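Local atomic coordinates of probable glutathione reductase (Sinorhizobium meliloti, PDB entry 4DNA), a protein that probably uses NADPH and a bound FAD to reduce glutathione disulfide to glutathione, working as a homodimer. Residues L151-C157 and I234-A239. Sequence-based numbering, arbitrary orientation.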
loop_
_atom_site.group_PDB
_atom_site.type_symbol
_atom_site.label_atom_id
_atom_site.label_comp_id
_atom_site.label_asym_id
_atom_site.label_seq_id
_atom_site.Cartn_x
_atom_site.Cartn_y
_atom_site.Cartn_z
ATOM N N LEU A 151 -41.042 3.168 -7.635
ATOM C CA LEU A 151 -40.967 4.420 -6.877
ATOM C C LEU A 151 -41.545 5.614 -7.651
ATOM O O LEU A 151 -41.068 5.928 -8.751
ATOM C CB LEU A 151 -39.527 4.727 -6.464
ATOM C CG LEU A 151 -39.303 6.116 -5.848
ATOM C CD1 LEU A 151 -39.692 6.122 -4.374
ATOM C CD2 LEU A 151 -37.870 6.586 -6.034
ATOM N N PRO A 152 -42.564 6.292 -7.076
ATOM C CA PRO A 152 -43.073 7.524 -7.693
ATOM C C PRO A 152 -41.950 8.542 -7.871
ATOM O O PRO A 152 -41.121 8.712 -6.974
ATOM C CB PRO A 152 -44.092 8.036 -6.669
ATOM C CG PRO A 152 -44.525 6.817 -5.933
ATOM C CD PRO A 152 -43.296 5.959 -5.837
ATOM N N GLY A 153 -41.904 9.191 -9.029
ATOM C CA GLY A 153 -40.910 10.225 -9.275
ATOM C C GLY A 153 -39.476 9.732 -9.399
ATOM O O GLY A 153 -38.536 10.501 -9.198
ATOM N N HIS A 154 -39.307 8.455 -9.737
ATOM C CA HIS A 154 -37.980 7.870 -9.953
ATOM C C HIS A 154 -37.271 8.501 -11.114
ATOM O O HIS A 154 -36.042 8.570 -11.141
ATOM C CB HIS A 154 -38.080 6.362 -10.176
ATOM C CG HIS A 154 -38.899 5.974 -11.390
ATOM N ND1 HIS A 154 -40.215 5.692 -11.316
ATOM C CD2 HIS A 154 -38.537 5.826 -12.732
ATOM C CE1 HIS A 154 -40.677 5.390 -12.546
ATOM N NE2 HIS A 154 -39.649 5.470 -13.410
ATOM N N GLU A 155 -38.048 8.972 -12.088
ATOM C CA GLU A 155 -37.502 9.618 -13.276
ATOM C C GLU A 155 -36.804 10.949 -12.927
ATOM O O GLU A 155 -36.210 11.596 -13.783
ATOM C CB GLU A 155 -38.590 9.780 -14.361
ATOM C CG GLU A 155 -39.668 10.841 -14.107
ATOM C CD GLU A 155 -40.724 10.460 -13.066
ATOM O OE1 GLU A 155 -41.098 9.263 -12.939
ATOM O OE2 GLU A 155 -41.199 11.387 -12.369
ATOM N N LEU A 156 -36.858 11.335 -11.658
ATOM C CA LEU A 156 -36.207 12.557 -11.198
ATOM C C LEU A 156 -34.827 12.279 -10.566
ATOM O O LEU A 156 -34.065 13.207 -10.263
ATOM C CB LEU A 156 -37.131 13.306 -10.229
ATOM C CG LEU A 156 -38.586 13.483 -10.701
ATOM C CD1 LEU A 156 -39.475 13.946 -9.564
ATOM C CD2 LEU A 156 -38.694 14.433 -11.879
ATOM N N CYS A 157 -34.509 10.998 -10.393
ATOM C CA CYS A 157 -33.306 10.585 -9.700
ATOM C C CYS A 157 -32.162 10.316 -10.653
ATOM O O CYS A 157 -32.349 10.326 -11.867
ATOM C CB CYS A 157 -33.597 9.340 -8.891
ATOM S SG CYS A 157 -34.773 9.656 -7.574
ATOM N N ILE A 234 -36.980 5.423 0.816
ATOM C CA ILE A 234 -37.666 6.571 0.189
ATOM C C ILE A 234 -39.088 6.196 -0.277
ATOM O O ILE A 234 -39.242 5.306 -1.118
ATOM C CB ILE A 234 -36.842 7.180 -0.971
ATOM C CG1 ILE A 234 -35.586 7.852 -0.429
ATOM C CG2 ILE A 234 -37.658 8.205 -1.749
ATOM C CD1 ILE A 234 -34.588 8.245 -1.491
ATOM N N GLN A 235 -40.108 6.860 0.291
ATOM C CA GLN A 235 -41.526 6.658 -0.087
ATOM C C GLN A 235 -41.770 7.116 -1.533
ATOM O O GLN A 235 -42.380 6.394 -2.333
ATOM C CB GLN A 235 -42.509 7.423 0.835
ATOM C CG GLN A 235 -42.262 7.386 2.340
ATOM C CD GLN A 235 -42.883 6.190 3.037
ATOM O OE1 GLN A 235 -42.698 5.046 2.621
ATOM N NE2 GLN A 235 -43.607 6.448 4.121
ATOM N N SER A 236 -41.295 8.328 -1.846
ATOM C CA SER A 236 -41.453 8.952 -3.168
ATOM C C SER A 236 -40.551 10.174 -3.334
ATOM O O SER A 236 -40.173 10.827 -2.353
ATOM C CB SER A 236 -42.897 9.388 -3.381
ATOM O OG SER A 236 -43.212 10.423 -2.476
ATOM N N VAL A 237 -40.229 10.484 -4.585
ATOM C CA VAL A 237 -39.485 11.686 -4.904
ATOM C C VAL A 237 -40.376 12.603 -5.718
ATOM O O VAL A 237 -41.137 12.142 -6.578
ATOM C CB VAL A 237 -38.195 11.387 -5.703
ATOM C CG1 VAL A 237 -37.379 12.656 -5.909
ATOM C CG2 VAL A 237 -37.338 10.349 -4.997
ATOM N N SER A 238 -40.285 13.900 -5.429
ATOM C CA SER A 238 -40.896 14.926 -6.261
ATOM C C SER A 238 -40.002 16.178 -6.378
ATOM O O SER A 238 -39.124 16.417 -5.534
ATOM C CB SER A 238 -42.268 15.304 -5.723
ATOM O OG SER A 238 -42.125 16.285 -4.723
ATOM N N ALA A 239 -40.246 16.963 -7.431
ATOM C CA ALA A 239 -39.551 18.227 -7.686
ATOM C C ALA A 239 -40.281 19.434 -7.078
ATOM O O ALA A 239 -41.514 19.529 -7.153
ATOM C CB ALA A 239 -39.370 18.428 -9.184
#
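Val-237 takes the middle of this contact, the one buried residue among those that touch. Its amide N gives a nearly straight hydrogen bond to Pro-152 O (3.1 Å, 176° at the hydrogen), while its carbonyl O receives a CA-H...O contact from Gly-153 CA at 3.3 Å. On the apolar side, Val-237 CG2 touches both Cys-157 SG (3.7 Å) and Leu-151 CD2, the branched valine offering one methyl to two neighbours in a buried setting. Leu-151, with CG anti to its own N (chi1 171°), sends CD1 toward Ile-234 CG2, 3.9 Å away. Pro-152 and Gly-153 form the centre of a type II turn from Leu-151 to His-154, where proline suits the first corner and glycine the second, whose phi is positive (69°). The turn leads into the 3-10 segment 154-156 and docks on strand 234-239, an outermost strand of a three-stranded antiparallel sheet in the pyridine nucleotide-disulfide oxidoreductase fold; strand 245-249 pairs with its other edge. Toward solvent the fit is looser. The exposed Pro-152 lays CB against Ser-236 CB at 3.8 Å, and Leu-156 CD1 rests on Ser-238 CA, reaching Ala-239 CB only at 4.5 Å. On the turn's far side, the imidazole of His-154 donates from ND1 to Leu-151 O, in its own ring plane.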